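Protein CsuE (PDB 6FJY) serves as the tip adhesin subunit of archaic chaperone-usher Csu pili, captured with its chaperone CsuC before assembly, and probably mediates attachment during biofilm formation. Local coordinates at residues 16-19 and 20-24; 86-90 and 91-95; 146-149 and 150-154. All blocks are in the same frame, centred on the assembly; numbering follows the deposited sequence.

Contact 1: 16-19 and 20-24; sequences SIYL and MENGE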
ATOM      1  N   SER D  16       0.350   7.837   0.340  1.00 71.66           N
ATOM      2  CA  SER D  16      -0.098   9.217   0.174  1.00 69.48           C
ATOM      3  C   SER D  16       0.696  10.176   1.054  1.00 64.58           C
ATOM      4  O   SER D  16       1.121  11.243   0.593  1.00 60.26           O
ATOM      5  CB  SER D  16      -1.591   9.311   0.478  1.00 71.61           C
ATOM      6  OG  SER D  16      -2.063  10.628   0.305  1.00 83.09           O
ATOM      7  N   ILE D  17       0.912   9.807   2.320  1.00 73.79           N
ATOM      8  CA  ILE D  17       1.567  10.710   3.260  1.00 68.65           C
ATOM      9  C   ILE D  17       3.040  10.875   2.908  1.00 67.62           C
ATOM     10  O   ILE D  17       3.587  11.983   2.967  1.00 61.59           O
ATOM     11  CB  ILE D  17       1.383  10.199   4.698  1.00 70.92           C
ATOM     12  CG1 ILE D  17      -0.105  10.019   5.005  1.00 84.26           C
ATOM     13  CG2 ILE D  17       2.072  11.144   5.710  1.00 63.76           C
ATOM     14  CD1 ILE D  17      -0.910  11.294   4.906  1.00 83.17           C
ATOM     15  N   TYR D  18       3.706   9.772   2.555  1.00 70.72           N
ATOM     16  CA  TYR D  18       5.093   9.844   2.119  1.00 73.96           C
ATOM     17  C   TYR D  18       5.226  10.763   0.914  1.00 70.81           C
ATOM     18  O   TYR D  18       6.146  11.587   0.845  1.00 58.90           O
ATOM     19  CB  TYR D  18       5.600   8.433   1.805  1.00 73.25           C
ATOM     20  CG  TYR D  18       7.042   8.333   1.352  1.00 84.63           C
ATOM     21  CD1 TYR D  18       7.408   8.675   0.054  1.00 92.78           C
ATOM     22  CD2 TYR D  18       8.030   7.850   2.208  1.00 91.13           C
ATOM     23  CE1 TYR D  18       8.715   8.572  -0.375  1.00105.09           C
ATOM     24  CE2 TYR D  18       9.349   7.740   1.785  1.00106.09           C
ATOM     25  CZ  TYR D  18       9.684   8.105   0.488  1.00110.03           C
ATOM     26  OH  TYR D  18      10.983   8.005   0.045  1.00108.82           O
ATOM     27  N   LEU D  19       4.297  10.646  -0.035  1.00 68.06           N
ATOM     28  CA  LEU D  19       4.284  11.513  -1.206  1.00 69.04           C
ATOM     29  C   LEU D  19       4.247  12.988  -0.826  1.00 68.11           C
ATOM     30  O   LEU D  19       4.837  13.823  -1.518  1.00 77.56           O
ATOM     31  CB  LEU D  19       3.079  11.160  -2.076  1.00 57.78           C
ATOM     32  CG  LEU D  19       2.812  12.009  -3.310  1.00 61.09           C
ATOM     33  CD1 LEU D  19       4.059  12.022  -4.191  1.00 78.11           C
ATOM     34  CD2 LEU D  19       1.629  11.446  -4.071  1.00 60.47           C
ATOM     35  N   MET D  20       3.550  13.332   0.253  1.00 72.00           N
ATOM     36  CA  MET D  20       3.396  14.735   0.626  1.00 79.63           C
ATOM     37  C   MET D  20       4.644  15.272   1.316  1.00 75.57           C
ATOM     38  O   MET D  20       5.089  16.385   1.021  1.00 73.97           O
ATOM     39  CB  MET D  20       2.177  14.902   1.534  1.00 91.83           C
ATOM     40  CG  MET D  20       1.630  16.316   1.605  1.00 92.95           C
ATOM     41  SD  MET D  20       1.425  16.886   3.294  1.00 84.61           S
ATOM     42  CE  MET D  20       3.135  16.923   3.813  1.00 72.53           C
ATOM     43  N   GLU D  21       5.215  14.492   2.233  1.00 84.99           N
ATOM     44  CA  GLU D  21       6.362  14.930   3.019  1.00 95.70           C
ATOM     45  C   GLU D  21       7.671  14.727   2.270  1.00 95.79           C
ATOM     46  O   GLU D  21       8.532  15.615   2.259  1.00 98.18           O
ATOM     47  CB  GLU D  21       6.402  14.173   4.345  1.00 96.01           C
ATOM     48  CG  GLU D  21       5.137  14.300   5.161  1.00 92.70           C
ATOM     49  CD  GLU D  21       5.172  13.442   6.394  1.00 82.31           C
ATOM     50  OE1 GLU D  21       6.133  12.658   6.543  1.00 83.24           O
ATOM     51  OE2 GLU D  21       4.236  13.549   7.210  1.00 86.74           O
ATOM     52  N   ASN D  22       7.850  13.556   1.662  1.00 82.38           N
ATOM     53  CA  ASN D  22       9.105  13.224   1.013  1.00 75.44           C
ATOM     54  C   ASN D  22       9.019  13.261  -0.497  1.00 85.48           C
ATOM     55  O   ASN D  22      10.052  13.124  -1.161  1.00 78.83           O
ATOM     56  CB  ASN D  22       9.578  11.836   1.447  1.00 80.19           C
ATOM     57  CG  ASN D  22       9.773  11.732   2.939  1.00 75.90           C
ATOM     58  OD1 ASN D  22      10.380  12.607   3.557  1.00 71.61           O
ATOM     59  ND2 ASN D  22       9.247  10.663   3.529  1.00 85.49           N
ATOM     60  N   GLY D  23       7.825  13.458  -1.049  1.00102.13           N
ATOM     61  CA  GLY D  23       7.655  13.312  -2.480  1.00 95.89           C
ATOM     62  C   GLY D  23       8.037  11.915  -2.911  1.00 92.07           C
ATOM     63  O   GLY D  23       7.806  10.926  -2.206  1.00 94.25           O
ATOM     64  N   GLU D  24       8.646  11.834  -4.086  1.00 87.14           N
ATOM     65  CA  GLU D  24       9.185  10.576  -4.585  1.00 79.55           C
ATOM     66  C   GLU D  24      10.149  10.929  -5.701  1.00 95.43           C
ATOM     67  O   GLU D  24       9.777  11.643  -6.635  1.00101.69           O
ATOM     68  CB  GLU D  24       8.080   9.653  -5.083  1.00 72.25           C
ATOM     69  CG  GLU D  24       8.580   8.446  -5.842  1.00 71.66           C
ATOM     70  CD  GLU D  24       8.544   7.186  -5.024  1.00 75.78           C
ATOM     71  OE1 GLU D  24       8.829   7.241  -3.807  1.00 72.54           O
ATOM     72  OE2 GLU D  24       8.221   6.126  -5.606  1.00 85.83           O
TER

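Contact 2: 86-90 and 91-95; sequences KDMSS and FTLVN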
ATOM      1  N   LYS D  86      18.328  14.854 -27.366  1.00 76.40           N
ATOM      2  CA  LYS D  86      19.436  14.632 -26.441  1.00 81.17           C
ATOM      3  C   LYS D  86      20.332  13.536 -26.996  1.00 82.22           C
ATOM      4  O   LYS D  86      19.866  12.424 -27.249  1.00 83.06           O
ATOM      5  CB  LYS D  86      18.941  14.234 -25.044  1.00 69.16           C
ATOM      6  N   ASP D  87      21.608  13.847 -27.169  1.00 78.31           N
ATOM      7  CA  ASP D  87      22.583  12.913 -27.713  1.00 71.50           C
ATOM      8  C   ASP D  87      23.315  12.255 -26.550  1.00 74.06           C
ATOM      9  O   ASP D  87      24.161  12.884 -25.905  1.00 75.43           O
ATOM     10  CB  ASP D  87      23.548  13.643 -28.644  1.00 79.31           C
ATOM     11  CG  ASP D  87      24.435  12.704 -29.427  1.00 78.82           C
ATOM     12  OD1 ASP D  87      24.471  11.507 -29.096  1.00 73.42           O
ATOM     13  OD2 ASP D  87      25.099  13.166 -30.379  1.00 83.64           O
ATOM     14  N   MET D  88      22.987  10.994 -26.284  1.00 78.52           N
ATOM     15  CA  MET D  88      23.632  10.218 -25.238  1.00 75.66           C
ATOM     16  C   MET D  88      24.874   9.483 -25.719  1.00 79.18           C
ATOM     17  O   MET D  88      25.436   8.695 -24.955  1.00 83.06           O
ATOM     18  CB  MET D  88      22.653   9.201 -24.659  1.00 74.73           C
ATOM     19  CG  MET D  88      21.380   9.775 -24.091  1.00 70.94           C
ATOM     20  SD  MET D  88      20.389   8.431 -23.436  1.00 54.75           S
ATOM     21  CE  MET D  88      19.269   9.363 -22.428  1.00 65.06           C
ATOM     22  N   SER D  89      25.309   9.713 -26.958  1.00 86.21           N
ATOM     23  CA  SER D  89      26.403   8.940 -27.535  1.00 79.17           C
ATOM     24  C   SER D  89      27.645   8.993 -26.655  1.00 80.75           C
ATOM     25  O   SER D  89      28.209  10.063 -26.412  1.00 76.78           O
ATOM     26  CB  SER D  89      26.735   9.446 -28.938  1.00 67.95           C
ATOM     27  OG  SER D  89      25.624   9.303 -29.807  1.00 66.79           O
ATOM     28  N   SER D  90      28.057   7.826 -26.173  1.00 76.55           N
ATOM     29  CA  SER D  90      29.326   7.666 -25.488  1.00 81.25           C
ATOM     30  C   SER D  90      29.772   6.230 -25.681  1.00 76.19           C
ATOM     31  O   SER D  90      29.015   5.382 -26.163  1.00 66.77           O
ATOM     32  CB  SER D  90      29.230   7.988 -23.997  1.00 68.86           C
ATOM     33  OG  SER D  90      28.732   6.872 -23.287  1.00 56.83           O
ATOM     34  N   PHE D  91      31.016   5.965 -25.300  1.00 74.49           N
ATOM     35  CA  PHE D  91      31.533   4.608 -25.363  1.00 74.03           C
ATOM     36  C   PHE D  91      31.017   3.736 -24.232  1.00 68.55           C
ATOM     37  O   PHE D  91      31.122   2.510 -24.320  1.00 62.25           O
ATOM     38  CB  PHE D  91      33.062   4.633 -25.346  1.00 76.04           C
ATOM     39  CG  PHE D  91      33.670   5.104 -26.639  1.00 79.88           C
ATOM     40  CD1 PHE D  91      33.802   6.451 -26.913  1.00 89.62           C
ATOM     41  CD2 PHE D  91      34.111   4.194 -27.579  1.00 73.03           C
ATOM     42  CE1 PHE D  91      34.364   6.880 -28.105  1.00 84.96           C
ATOM     43  CE2 PHE D  91      34.676   4.615 -28.758  1.00 80.62           C
ATOM     44  CZ  PHE D  91      34.801   5.961 -29.022  1.00 78.91           C
ATOM     45  N   THR D  92      30.452   4.345 -23.187  1.00 77.33           N
ATOM     46  CA  THR D  92      30.022   3.658 -21.973  1.00 64.57           C
ATOM     47  C   THR D  92      28.507   3.602 -21.830  1.00 72.67           C
ATOM     48  O   THR D  92      28.009   3.048 -20.844  1.00 69.07           O
ATOM     49  CB  THR D  92      30.607   4.352 -20.730  1.00 65.04           C
ATOM     50  OG1 THR D  92      29.846   5.535 -20.443  1.00 59.48           O
ATOM     51  CG2 THR D  92      32.064   4.738 -20.949  1.00 61.29           C
ATOM     52  N   LEU D  93      27.764   4.167 -22.784  1.00 83.75           N
ATOM     53  CA  LEU D  93      26.307   4.211 -22.727  1.00 76.44           C
ATOM     54  C   LEU D  93      25.678   2.832 -22.588  1.00 76.14           C
ATOM     55  O   LEU D  93      24.567   2.718 -22.049  1.00 49.51           O
ATOM     56  CB  LEU D  93      25.775   4.890 -23.986  1.00 68.39           C
ATOM     57  CG  LEU D  93      24.272   5.107 -24.059  1.00 78.69           C
ATOM     58  CD1 LEU D  93      23.786   5.838 -22.820  1.00 92.04           C
ATOM     59  CD2 LEU D  93      23.956   5.894 -25.298  1.00 95.11           C
ATOM     60  N   VAL D  94      26.363   1.790 -23.063  1.00 75.95           N
ATOM     61  CA  VAL D  94      25.793   0.450 -23.039  1.00 73.73           C
ATOM     62  C   VAL D  94      25.530  -0.015 -21.616  1.00 72.22           C
ATOM     63  O   VAL D  94      24.629  -0.829 -21.383  1.00 54.94           O
ATOM     64  CB  VAL D  94      26.705  -0.536 -23.796  1.00 74.16           C
ATOM     65  CG1 VAL D  94      26.330  -0.573 -25.277  1.00 84.56           C
ATOM     66  CG2 VAL D  94      28.166  -0.150 -23.625  1.00 62.78           C
ATOM     67  N   ASN D  95      26.280   0.494 -20.634  1.00 77.55           N
ATOM     68  CA  ASN D  95      26.039  -0.037 -19.299  1.00 77.09           C
ATOM     69  C   ASN D  95      24.887   0.665 -18.573  1.00 65.09           C
ATOM     70  O   ASN D  95      24.656   0.387 -17.393  1.00 62.70           O
ATOM     71  CB  ASN D  95      27.331  -0.037 -18.462  1.00 67.57           C
ATOM     72  CG  ASN D  95      27.910   1.326 -18.257  1.00 73.76           C
ATOM     73  OD1 ASN D  95      27.195   2.310 -18.072  1.00 83.96           O
ATOM     74  ND2 ASN D  95      29.229   1.397 -18.271  1.00 83.26           N
TER

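Contact 3: 146-149 and 150-154; sequences FFES and PGFRR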
ATOM      1  N   PHE D 146      26.107  -4.402 -35.593  1.00 93.22           N
ATOM      2  CA  PHE D 146      25.561  -3.293 -34.828  1.00 90.51           C
ATOM      3  C   PHE D 146      24.042  -3.354 -34.842  1.00 75.77           C
ATOM      4  O   PHE D 146      23.432  -3.641 -35.874  1.00 74.25           O
ATOM      5  CB  PHE D 146      26.052  -1.948 -35.381  1.00 90.30           C
ATOM      6  CG  PHE D 146      27.526  -1.737 -35.220  1.00 75.89           C
ATOM      7  CD1 PHE D 146      28.412  -2.196 -36.180  1.00 84.95           C
ATOM      8  CD2 PHE D 146      28.025  -1.089 -34.109  1.00 72.67           C
ATOM      9  CE1 PHE D 146      29.773  -2.013 -36.029  1.00 87.93           C
ATOM     10  CE2 PHE D 146      29.385  -0.901 -33.947  1.00 78.41           C
ATOM     11  CZ  PHE D 146      30.262  -1.361 -34.910  1.00 86.34           C
ATOM     12  N   PHE D 147      23.442  -3.106 -33.680  1.00 74.51           N
ATOM     13  CA  PHE D 147      21.995  -2.969 -33.571  1.00 75.45           C
ATOM     14  C   PHE D 147      21.631  -1.524 -33.895  1.00 75.78           C
ATOM     15  O   PHE D 147      22.074  -0.593 -33.211  1.00 56.45           O
ATOM     16  CB  PHE D 147      21.517  -3.357 -32.173  1.00 72.44           C
ATOM     17  CG  PHE D 147      21.981  -4.715 -31.715  1.00 62.34           C
ATOM     18  CD1 PHE D 147      21.964  -5.804 -32.577  1.00 66.40           C
ATOM     19  CD2 PHE D 147      22.439  -4.900 -30.414  1.00 72.43           C
ATOM     20  CE1 PHE D 147      22.394  -7.059 -32.150  1.00 70.44           C
ATOM     21  CE2 PHE D 147      22.867  -6.151 -29.974  1.00 74.52           C
ATOM     22  CZ  PHE D 147      22.844  -7.236 -30.844  1.00 68.45           C
ATOM     23  N   GLU D 148      20.846  -1.333 -34.948  1.00 82.45           N
ATOM     24  CA  GLU D 148      20.637  -0.013 -35.512  1.00 76.37           C
ATOM     25  C   GLU D 148      19.165   0.224 -35.806  1.00 81.35           C
ATOM     26  O   GLU D 148      18.411  -0.699 -36.127  1.00 79.77           O
ATOM     27  CB  GLU D 148      21.460   0.185 -36.793  1.00 76.15           C
ATOM     28  CG  GLU D 148      22.935   0.399 -36.525  1.00 74.24           C
ATOM     29  CD  GLU D 148      23.810   0.052 -37.707  1.00 72.79           C
ATOM     30  OE1 GLU D 148      23.379  -0.754 -38.562  1.00 64.80           O
ATOM     31  OE2 GLU D 148      24.946   0.567 -37.766  1.00 74.15           O
ATOM     32  N   SER D 149      18.770   1.480 -35.653  1.00 86.26           N
ATOM     33  CA  SER D 149      17.505   1.993 -36.125  1.00 80.33           C
ATOM     34  C   SER D 149      17.606   2.226 -37.628  1.00 80.90           C
ATOM     35  O   SER D 149      18.710   2.308 -38.173  1.00 76.15           O
ATOM     36  CB  SER D 149      17.163   3.286 -35.387  1.00 75.13           C
ATOM     37  OG  SER D 149      18.169   4.262 -35.579  1.00 82.87           O
ATOM     38  N   PRO D 150      16.472   2.339 -38.323  1.00 90.65           N
ATOM     39  CA  PRO D 150      16.499   2.266 -39.793  1.00 87.53           C
ATOM     40  C   PRO D 150      17.199   3.460 -40.430  1.00 93.74           C
ATOM     41  O   PRO D 150      16.925   4.616 -40.097  1.00 90.74           O
ATOM     42  CB  PRO D 150      15.016   2.222 -40.169  1.00 76.46           C
ATOM     43  CG  PRO D 150      14.321   2.860 -39.027  1.00 77.20           C
ATOM     44  CD  PRO D 150      15.095   2.470 -37.809  1.00 78.62           C
ATOM     45  N   GLY D 151      18.099   3.165 -41.367  1.00 94.65           N
ATOM     46  CA  GLY D 151      18.820   4.186 -42.095  1.00 94.55           C
ATOM     47  C   GLY D 151      20.095   4.672 -41.446  1.00102.36           C
ATOM     48  O   GLY D 151      20.683   5.643 -41.935  1.00 99.65           O
ATOM     49  N   PHE D 152      20.546   4.030 -40.369  1.00100.58           N
ATOM     50  CA  PHE D 152      21.722   4.501 -39.651  1.00 97.27           C
ATOM     51  C   PHE D 152      22.995   4.181 -40.422  1.00101.41           C
ATOM     52  O   PHE D 152      23.154   3.083 -40.963  1.00100.83           O
ATOM     53  CB  PHE D 152      21.793   3.879 -38.254  1.00 95.83           C
ATOM     54  CG  PHE D 152      22.502   4.748 -37.249  1.00 82.67           C
ATOM     55  CD1 PHE D 152      23.880   4.868 -37.264  1.00 66.51           C
ATOM     56  CD2 PHE D 152      21.784   5.472 -36.314  1.00 73.00           C
ATOM     57  CE1 PHE D 152      24.530   5.686 -36.365  1.00 76.31           C
ATOM     58  CE2 PHE D 152      22.426   6.288 -35.413  1.00 73.59           C
ATOM     59  CZ  PHE D 152      23.805   6.392 -35.438  1.00 77.01           C
ATOM     60  N   ARG D 153      23.914   5.146 -40.449  1.00110.17           N
ATOM     61  CA  ARG D 153      25.183   5.008 -41.161  1.00110.51           C
ATOM     62  C   ARG D 153      26.306   5.509 -40.260  1.00111.06           C
ATOM     63  O   ARG D 153      26.396   6.709 -39.988  1.00114.36           O
ATOM     64  CB  ARG D 153      25.158   5.775 -42.487  1.00108.53           C
ATOM     65  N   ARG D 154      27.155   4.595 -39.790  1.00106.58           N
ATOM     66  CA  ARG D 154      28.380   4.959 -39.088  1.00103.79           C
ATOM     67  C   ARG D 154      29.490   5.185 -40.108  1.00119.14           C
ATOM     68  O   ARG D 154      29.645   4.403 -41.053  1.00119.70           O
ATOM     69  CB  ARG D 154      28.806   3.866 -38.100  1.00103.83           C
ATOM     70  CG  ARG D 154      27.748   3.438 -37.084  1.00 89.17           C
ATOM     71  CD  ARG D 154      28.091   2.092 -36.435  1.00 94.88           C
ATOM     72  NE  ARG D 154      29.148   2.211 -35.434  1.00108.43           N
ATOM     73  CZ  ARG D 154      28.940   2.363 -34.127  1.00104.69           C
ATOM     74  NH1 ARG D 154      27.705   2.399 -33.644  1.00102.50           N
ATOM     75  NH2 ARG D 154      29.972   2.476 -33.302  1.00 99.74           N
TER

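Contact 1: 16-19 and 20-24
The carbonyl oxygen Ile17 O is gripped twice: Glu21 N donates a nearly straight bond of 3.1 Å to it, and Met20 N adds a weak one. This is the closing turn of the short helix 16-21, which links strands 9-15 and 24-31 of an Ig-like, mostly beta protein, and it illustrates how a short helix is ended by its backbone, with a glycine of positive phi just beyond the last turn. One residue further on, Asn22 N reaches Tyr18 O at 2.7 Å. Gly23 then leaves the helix with positive phi (59°) and brings its CA to 3.0 Å from Leu19 O as a CH...O contact. The same turn lays Asn22 across the Tyr18 ring. Its CB sits over the face, 3.9 Å from the ring centroid, while ND2 rides above the same face nearer the rim, 3.3 Å from Tyr18 CD2, with the amide steeply inclined to the ring. CG of Asn22 lies beside its own backbone N (chi1 -59°), which swings the amide back over the tyrosine. Leu4 of the CsuC chain also packs on Tyr18. Alongside, Ile17 and Glu21 point the same way, and Glu21 OE2 forms a salt bridge with Arg209, on strand 202-210. The methyl Ile17 CG2 lies against that carboxylate, 3.6 Å from Glu21 OE2.

Contact 2: 86-90 and 91-95
The Phe91 ring meets Ser90 obliquely, with CG 4.2 Å from Ser90 C, and its side chain also packs on Met45. The other flat group, the Asp87 carboxylate, is held through one oxygen: Ser89 OG donates to the syn lone pair of Asp87 OD1 at 2.6 Å, and Ser89 N reaches OD1 on the anti side, 34° out of the carboxylate plane. Two donors from a single residue restrict the rotation of the acid, and Ser89 OG is itself bonded to Leu48 N on the neighbouring strand 47-54. The bond from Ser89 N makes an Asx turn, by which the chain leaves strand 85-87, paired with strand 47-54 in an Ig-like fold, and passes toward the 3-10 segment 93-95. Ser90 carries the next step. With its OG set between the backbone N and the carbonyl carbon (chi1 82°), the hydroxyl is placed to accept from Thr92 N at 3.1 Å, while Leu93 CB lies 3.6 Å from the same OG. Leu93 itself points back toward the earlier residues: its CD2 branch touches Met88 CB at 3.6 Å and lies 3.2 Å from Met88 O. Both side chains are buried, where Leu93 also packs on Leu48 and Met88 on Tyr50.

Contact 3: 146-149 and 150-154
Phe146 and Arg154 make the close part of this contact, the guanidinium lying over one face of the ring toward its CD2-CE2 rim, with the two planes 22° apart. Phe146 CE2 sits above the middle of the guanidinium, 3.3 Å from Arg154 CZ. Further back along the arginine side chain, Arg154 CD stands over the ring as a CH-pi contact, 4.0 Å from the centroid of Phe146; the bend at chi3 (76°) lets methylene and guanidinium cover one face together. Glu148 meets the methylene part of the arginine and not its charged end: Glu148 OE2 is 3.7 Å from Arg154 CD and 5.1 Å from Arg154 NE. Their polar ends are instead held by Ser134, whose OG bonds to both Glu148 OE2 and Arg154 NH1, while Arg154 NH2 goes to Met45 O.

At the other end the packing slackens. Glu148 CB only brushes Phe152 CB at 4.0 Å, and Pro150 and Gly151 are exposed to solvent. Across this bend, Phe152 N gives Ser149 O a weak bond of 3.3 Å. The arrangement is that of a type II beta turn leaving strand 146-148, with proline at its second position and, at its third, a glycine whose positive phi suits the turn.

How the contacts relate
Contacts 2 and 3 are neighbours, with centres about 15 Å apart; both reach the same sheet and stand where a strand runs out into a loop. Contact 1 lies by the middle of the chain, its centre about 33 Å and 43 Å from theirs. It is partly buried, closes a helix and is the one that touches CsuC. Contact 2, also partly buried, relies on serine hydroxyls and a small apolar pair, whereas contact 3 is a surface contact. Met45 lies between these two neighbours, its side chain packing on Phe91 and its carbonyl O accepting from Arg154. Contact 1 is held chiefly by backbone bonds, contact 2 by side-chain oxygens and contact 3 by a flat-group stack beside one weak backbone bond.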